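Local atomic coordinates of BAR/IMD domain-containing adapter protein 2-like 2 (Mus musculus, PDB entry 3OK8), a protein that binds phosphoinositides through its IMD (I-BAR) domain and induces planar or gently curved membrane structures, self-associating into dimers and larger oligomers. Residues L46-A49 against A50-F54; E75-V78 against Q79-D82; N161-H164 against A165-Q168. All coordinates share one frame; numbering follows the deposited sequence.

Interaction 1: L46-A49 against A50-F54; sequences LSEA and AEVYF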
loop_
_atom_site.group_PDB
_atom_site.type_symbol
_atom_site.label_atom_id
_atom_site.label_comp_id
_atom_site.label_asym_id
_atom_site.label_seq_id
_atom_site.Cartn_x
_atom_site.Cartn_y
_atom_site.Cartn_z
ATOM N N LEU A 46 6.936 3.905 -0.597
ATOM C CA LEU A 46 5.561 4.321 -0.866
ATOM C C LEU A 46 5.126 5.330 0.183
ATOM O O LEU A 46 4.564 6.364 -0.146
ATOM C CB LEU A 46 4.585 3.148 -0.891
ATOM C CG LEU A 46 3.126 3.512 -1.207
ATOM C CD1 LEU A 46 2.923 3.865 -2.691
ATOM C CD2 LEU A 46 2.205 2.393 -0.826
ATOM N N SER A 47 5.405 5.036 1.446
ATOM C CA SER A 47 4.975 5.928 2.505
ATOM C C SER A 47 5.614 7.325 2.367
ATOM O O SER A 47 5.027 8.312 2.797
ATOM C CB SER A 47 5.236 5.313 3.887
ATOM O OG SER A 47 6.544 5.601 4.343
ATOM N N GLU A 48 6.794 7.405 1.753
ATOM C CA GLU A 48 7.472 8.683 1.549
ATOM C C GLU A 48 6.801 9.511 0.446
ATOM O O GLU A 48 6.415 10.648 0.673
ATOM C CB GLU A 48 8.952 8.464 1.228
ATOM C CG GLU A 48 9.880 8.842 2.370
ATOM C CD GLU A 48 10.140 10.348 2.443
ATOM O OE1 GLU A 48 10.259 10.988 1.379
ATOM O OE2 GLU A 48 10.237 10.886 3.567
ATOM N N ALA A 49 6.670 8.913 -0.733
ATOM C CA ALA A 49 5.935 9.476 -1.849
ATOM C C ALA A 49 4.543 9.940 -1.457
ATOM O O ALA A 49 4.058 10.920 -2.002
ATOM C CB ALA A 49 5.833 8.464 -2.963
ATOM N N ALA A 50 3.894 9.228 -0.540
ATOM C CA ALA A 50 2.579 9.637 -0.051
ATOM C C ALA A 50 2.694 10.868 0.826
ATOM O O ALA A 50 1.933 11.815 0.670
ATOM C CB ALA A 50 1.902 8.507 0.725
ATOM N N GLU A 51 3.644 10.853 1.752
ATOM C CA GLU A 51 3.821 11.967 2.661
ATOM C C GLU A 51 4.172 13.273 1.928
ATOM O O GLU A 51 3.725 14.350 2.326
ATOM C CB GLU A 51 4.870 11.612 3.714
ATOM C CG GLU A 51 5.193 12.729 4.693
ATOM C CD GLU A 51 4.119 12.936 5.755
ATOM O OE1 GLU A 51 3.368 11.976 6.061
ATOM O OE2 GLU A 51 4.040 14.062 6.295
ATOM N N VAL A 52 4.955 13.174 0.858
ATOM C CA VAL A 52 5.339 14.360 0.095
ATOM C C VAL A 52 4.158 14.856 -0.735
ATOM O O VAL A 52 3.900 16.055 -0.815
ATOM C CB VAL A 52 6.578 14.127 -0.802
ATOM C CG1 VAL A 52 7.812 13.863 0.047
ATOM C CG2 VAL A 52 6.351 12.969 -1.758
ATOM N N TYR A 53 3.432 13.931 -1.347
ATOM C CA TYR A 53 2.203 14.285 -2.038
ATOM C C TYR A 53 1.180 15.002 -1.148
ATOM O O TYR A 53 0.657 16.072 -1.498
ATOM C CB TYR A 53 1.561 13.038 -2.612
ATOM C CG TYR A 53 0.340 13.320 -3.447
ATOM C CD1 TYR A 53 -0.944 13.225 -2.906
ATOM C CD2 TYR A 53 0.467 13.661 -4.784
ATOM C CE1 TYR A 53 -2.065 13.470 -3.689
ATOM C CE2 TYR A 53 -0.641 13.900 -5.574
ATOM C CZ TYR A 53 -1.900 13.816 -5.027
ATOM O OH TYR A 53 -2.980 14.064 -5.843
ATOM N N PHE A 54 0.865 14.415 -0.002
ATOM C CA PHE A 54 -0.173 15.018 0.836
ATOM C C PHE A 54 0.291 16.264 1.590
ATOM O O PHE A 54 -0.516 17.124 1.936
ATOM C CB PHE A 54 -0.870 13.986 1.720
ATOM C CG PHE A 54 -1.966 13.253 0.999
ATOM C CD1 PHE A 54 -3.197 13.858 0.779
ATOM C CD2 PHE A 54 -1.752 11.991 0.483
ATOM C CE1 PHE A 54 -4.212 13.197 0.083
ATOM C CE2 PHE A 54 -2.764 11.322 -0.203
ATOM C CZ PHE A 54 -3.989 11.926 -0.403
#

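Interaction 2: E75-V78 against Q79-D82; sequences EILV and QMSD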
loop_
_atom_site.group_PDB
_atom_site.type_symbol
_atom_site.label_atom_id
_atom_site.label_comp_id
_atom_site.label_asym_id
_atom_site.label_seq_id
_atom_site.Cartn_x
_atom_site.Cartn_y
_atom_site.Cartn_z
ATOM N N GLU A 75 -10.367 23.811 4.484
ATOM C CA GLU A 75 -10.409 22.911 5.631
ATOM C C GLU A 75 -10.389 21.452 5.185
ATOM O O GLU A 75 -9.703 20.641 5.774
ATOM C CB GLU A 75 -11.642 23.171 6.497
ATOM C CG GLU A 75 -11.644 24.524 7.229
ATOM C CD GLU A 75 -10.554 24.637 8.297
ATOM O OE1 GLU A 75 -10.528 25.662 9.016
ATOM O OE2 GLU A 75 -9.721 23.709 8.416
ATOM N N ILE A 76 -11.139 21.140 4.137
ATOM C CA ILE A 76 -11.241 19.791 3.629
ATOM C C ILE A 76 -9.909 19.210 3.168
ATOM O O ILE A 76 -9.593 18.056 3.475
ATOM C CB ILE A 76 -12.278 19.708 2.506
ATOM C CG1 ILE A 76 -13.672 19.972 3.083
ATOM C CG2 ILE A 76 -12.173 18.350 1.809
ATOM C CD1 ILE A 76 -14.777 20.129 2.057
ATOM N N LEU A 77 -9.123 20.008 2.448
ATOM C CA LEU A 77 -7.845 19.544 1.908
ATOM C C LEU A 77 -6.821 19.282 3.009
ATOM O O LEU A 77 -6.042 18.330 2.949
ATOM C CB LEU A 77 -7.284 20.567 0.908
ATOM C CG LEU A 77 -8.139 20.792 -0.341
ATOM C CD1 LEU A 77 -7.757 22.121 -1.068
ATOM C CD2 LEU A 77 -8.011 19.607 -1.287
ATOM N N VAL A 78 -6.821 20.150 4.005
ATOM C CA VAL A 78 -5.917 20.039 5.134
ATOM C C VAL A 78 -6.255 18.777 5.921
ATOM O O VAL A 78 -5.360 18.084 6.411
ATOM C CB VAL A 78 -5.996 21.311 6.024
ATOM C CG1 VAL A 78 -5.286 21.110 7.351
ATOM C CG2 VAL A 78 -5.388 22.495 5.281
ATOM N N GLN A 79 -7.538 18.446 6.018
ATOM C CA GLN A 79 -7.883 17.227 6.755
ATOM C C GLN A 79 -7.832 15.959 5.914
ATOM O O GLN A 79 -8.006 14.862 6.423
ATOM C CB GLN A 79 -9.200 17.341 7.525
ATOM C CG GLN A 79 -10.355 17.979 6.818
ATOM C CD GLN A 79 -11.527 18.179 7.767
ATOM O OE1 GLN A 79 -11.937 17.242 8.454
ATOM N NE2 GLN A 79 -12.062 19.400 7.819
ATOM N N MET A 80 -7.577 16.112 4.626
ATOM C CA MET A 80 -7.306 14.961 3.791
ATOM C C MET A 80 -5.868 14.545 4.012
ATOM O O MET A 80 -5.576 13.357 4.162
ATOM C CB MET A 80 -7.551 15.275 2.324
ATOM C CG MET A 80 -9.003 15.266 1.904
ATOM S SD MET A 80 -9.187 15.870 0.207
ATOM C CE MET A 80 -10.903 15.477 -0.105
ATOM N N SER A 81 -4.964 15.516 4.039
ATOM C CA SER A 81 -3.570 15.210 4.341
ATOM C C SER A 81 -3.433 14.656 5.760
ATOM O O SER A 81 -2.730 13.674 5.978
ATOM C CB SER A 81 -2.670 16.428 4.165
ATOM O OG SER A 81 -2.801 17.310 5.266
ATOM N N ASP A 82 -4.089 15.289 6.726
ATOM C CA ASP A 82 -4.099 14.766 8.088
ATOM C C ASP A 82 -4.542 13.302 8.132
ATOM O O ASP A 82 -3.928 12.488 8.828
ATOM C CB ASP A 82 -4.983 15.628 8.995
ATOM C CG ASP A 82 -4.387 16.998 9.248
ATOM O OD1 ASP A 82 -3.257 17.251 8.764
ATOM O OD2 ASP A 82 -5.046 17.819 9.926
#

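Interaction 3: N161-H164 against A165-Q168; sequences NRLH and AQMQ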
loop_
_atom_site.group_PDB
_atom_site.type_symbol
_atom_site.label_atom_id
_atom_site.label_comp_id
_atom_site.label_asym_id
_atom_site.label_seq_id
_atom_site.Cartn_x
_atom_site.Cartn_y
_atom_site.Cartn_z
ATOM N N ASN A 161 16.948 -61.709 16.754
ATOM C CA ASN A 161 15.559 -61.366 16.478
ATOM C C ASN A 161 15.079 -60.122 17.224
ATOM O O ASN A 161 14.321 -59.337 16.672
ATOM C CB ASN A 161 14.626 -62.560 16.720
ATOM C CG ASN A 161 14.615 -63.543 15.549
ATOM O OD1 ASN A 161 15.262 -63.317 14.525
ATOM N ND2 ASN A 161 13.871 -64.637 15.697
ATOM N N ARG A 162 15.526 -59.935 18.465
ATOM C CA ARG A 162 15.175 -58.729 19.217
ATOM C C ARG A 162 15.911 -57.516 18.656
ATOM O O ARG A 162 15.375 -56.407 18.629
ATOM C CB ARG A 162 15.482 -58.883 20.710
ATOM C CG ARG A 162 16.919 -58.562 21.078
ATOM C CD ARG A 162 17.259 -59.009 22.493
ATOM N NE ARG A 162 18.665 -59.395 22.616
ATOM C CZ ARG A 162 19.666 -58.531 22.758
ATOM N NH1 ARG A 162 20.916 -58.967 22.859
ATOM N NH2 ARG A 162 19.415 -57.227 22.793
ATOM N N LEU A 163 17.143 -57.740 18.206
ATOM C CA LEU A 163 17.967 -56.687 17.623
ATOM C C LEU A 163 17.312 -56.113 16.362
ATOM O O LEU A 163 17.390 -54.915 16.091
ATOM C CB LEU A 163 19.349 -57.243 17.300
ATOM C CG LEU A 163 20.570 -56.354 17.513
ATOM C CD1 LEU A 163 20.499 -55.655 18.860
ATOM C CD2 LEU A 163 21.825 -57.207 17.422
ATOM N N HIS A 164 16.659 -56.983 15.602
ATOM C CA HIS A 164 15.931 -56.599 14.403
ATOM C C HIS A 164 14.597 -55.948 14.736
ATOM O O HIS A 164 14.120 -55.091 13.988
ATOM C CB HIS A 164 15.684 -57.819 13.530
ATOM C CG HIS A 164 14.872 -57.534 12.305
ATOM N ND1 HIS A 164 13.535 -57.847 12.211
ATOM C CD2 HIS A 164 15.213 -56.969 11.123
ATOM C CE1 HIS A 164 13.084 -57.488 11.020
ATOM N NE2 HIS A 164 14.083 -56.956 10.341
ATOM N N ALA A 165 13.982 -56.365 15.842
ATOM C CA ALA A 165 12.739 -55.746 16.286
ATOM C C ALA A 165 12.995 -54.298 16.720
ATOM O O ALA A 165 12.237 -53.394 16.365
ATOM C CB ALA A 165 12.102 -56.556 17.416
ATOM N N GLN A 166 14.077 -54.091 17.470
ATOM C CA GLN A 166 14.490 -52.770 17.928
ATOM C C GLN A 166 14.807 -51.825 16.769
ATOM O O GLN A 166 14.502 -50.623 16.820
ATOM C CB GLN A 166 15.714 -52.893 18.829
ATOM C CG GLN A 166 15.467 -53.718 20.068
ATOM C CD GLN A 166 16.717 -53.917 20.895
ATOM O OE1 GLN A 166 17.815 -53.514 20.504
ATOM N NE2 GLN A 166 16.557 -54.537 22.051
ATOM N N MET A 167 15.430 -52.368 15.730
ATOM C CA MET A 167 15.725 -51.578 14.546
ATOM C C MET A 167 14.452 -51.206 13.785
ATOM O O MET A 167 14.363 -50.116 13.224
ATOM C CB MET A 167 16.721 -52.293 13.631
ATOM C CG MET A 167 17.274 -51.395 12.530
ATOM S SD MET A 167 18.799 -52.007 11.803
ATOM C CE MET A 167 19.174 -50.732 10.591
ATOM N N GLN A 168 13.471 -52.103 13.761
ATOM C CA GLN A 168 12.189 -51.775 13.146
ATOM C C GLN A 168 11.542 -50.617 13.899
ATOM O O GLN A 168 11.030 -49.676 13.291
ATOM C CB GLN A 168 11.245 -52.979 13.136
ATOM C CG GLN A 168 11.542 -54.000 12.044
ATOM C CD GLN A 168 10.554 -55.157 12.035
ATOM O OE1 GLN A 168 10.205 -55.697 13.084
ATOM N NE2 GLN A 168 10.098 -55.541 10.846
#

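Interaction 1: L46-A49 against A50-F54
Leu46 and Ala50 meet through the backbone of helix 5-66, the first long helix of the I-BAR (IMD) three-helix bundle, and the carbonyls of Leu46 to Ala49 each accept the amide four residues on. Leu46 O receives Ala50 N at 3.0 Å. The methyl of Ala50 sits beside the same oxygen, while the leucine side chain turns away from this turn to pack on Leu46 of the second subunit. Ser47 O takes the amide nitrogen N of Glu51 at 3.1 Å. Ser47 OG is hydrogen-bonded back to His44 O, and the Ser47 side chain also touches Asn88 of helix 71-147. At Glu48 the carbonyl oxygen O binds Val52 N at 2.9 Å, and here side chains also meet: the glutamate chain bends at chi2 and Glu48 OE1 comes 4.0 Å from Val52 CG1, the two chains crossing at about a right angle. Ala49 closes the series. Ala49 packs on Asn38 of the second subunit and Ala50 on Tyr39 of that subunit, which places both alanines at the dimer interface. Tyr53 N reaches Ala49 O at 3.1 Å, and the tyrosine, with CG anti to its amide nitrogen (chi1 -175°), carries its ring away from the turn, where OH is hydrogen-bonded to NE2 of His193 of the second subunit. Val52 places CG2 between its own N and C, which brings Val52 CG2 to 3.1 Å from Ala49 O.

Interaction 2: E75-V78 against Q79-D82
Gln79 folds back over Glu75 near the start of helix 71-147, the second helix of the I-BAR three-helix bundle. Among the backbone bonds, Gln79 N to Glu75 O (3.1 Å), Ser81 N to Leu77 O and Asp82 N to Val78 O follow the alpha-helical i to i+4 pattern. Met80 N is held less well, split between a weak i to i+4 bond to Ile76 O and a weak i to i+3 bond to Leu77 O. The side-chain amide of Gln79 adds a second, weak bond, Gln79 NE2 to Glu75 O at 3.4 Å. It is brought there because CG lies between the residue's own N and C (chi1 44°), which also sets Gln79 CG 2.9 Å from Glu75 O.

Apolar contacts gather round Met80. Its extended chain runs beside Ile76, with Met80 CE 3.7 Å from Ile76 CG2, and Leu77 CD2 lies 4.2 Å from Met80 SD. Beyond them, Met80 packs on Trp218 and on His193 of the second subunit.

Val78 O accepts from both Asp82 N and Ser81 OG. The Asp82 carboxylate lies close to that oxygen without bonding it, and OD1 forms a salt bridge with Arg85. Ser81 OG donates to Val78 O at 2.9 Å, from the same face of the carbonyl plane as Asp82 N.

Interaction 3: N161-H164 against A165-Q168
Arg162 against Gln166 and His164 against Gln168 are i to i+4 side-chain contacts on the surface of helix 153-217, the third long helix of the I-BAR three-helix bundle. Beneath them runs regular alpha-helical bonding: Asn161 O, Arg162 O, Leu163 O and His164 O accept the amides of Ala165, Gln166, Met167 and Gln168. Gln166 N to Arg162 O, at 2.9 Å, is the shortest of the four and also the straightest.

The same two residues lay their side chains alongside each other, pointing the same way. Gln166 NE2 stands at the edge of the guanidinium, in its plane and 4.0 Å from Arg162 NH2, yet the amide itself is turned 65° from that plane. Both groups are donors here, so this is proximity without a bond; the guanidinium instead has a weak hydrogen bond from NH1 to Ser159 OG. Gln166 OE1 makes a van der Waals contact with Leu163 CD1 at 3.8 Å.

Toward the bundle, Met167 and Leu163 make the apolar contacts. Met167 swings away from this turn to settle against Tyr128 and Ala132 of helix 71-147 and Met7 of helix 5-66, so all three helices of the bundle come together at this level, and Leu163 packs on Leu135.

The ring of His164 swings to the side opposite its N (chi1 177°), which sends it forward toward Gln168. CG of Gln168 lies over one ring face, and Gln168 NE2 approaches His164 CE1 to 3.6 Å, the ring and amide planes inclined 38° to each other.

Overall arrangement
The three contacts come one after another along the chain, one on each long helix of the bundle: interaction 1 on helix 5-66, interaction 2 on helix 71-147 and interaction 3 on helix 153-217. Interactions 1 and 2 are neighbours, their centres 15 Å apart, and they touch where Phe54 O meets Ser81 CB at 3.2 Å; both also border the second subunit. Interaction 3 lies on the opposite side of the chain's centre, its centre 69 Å from that of interaction 1 and 78 Å from that of interaction 2. The three turns sample both ends of an elongated bundle, which pairs antiparallel with its twin to form the membrane-binding dimer.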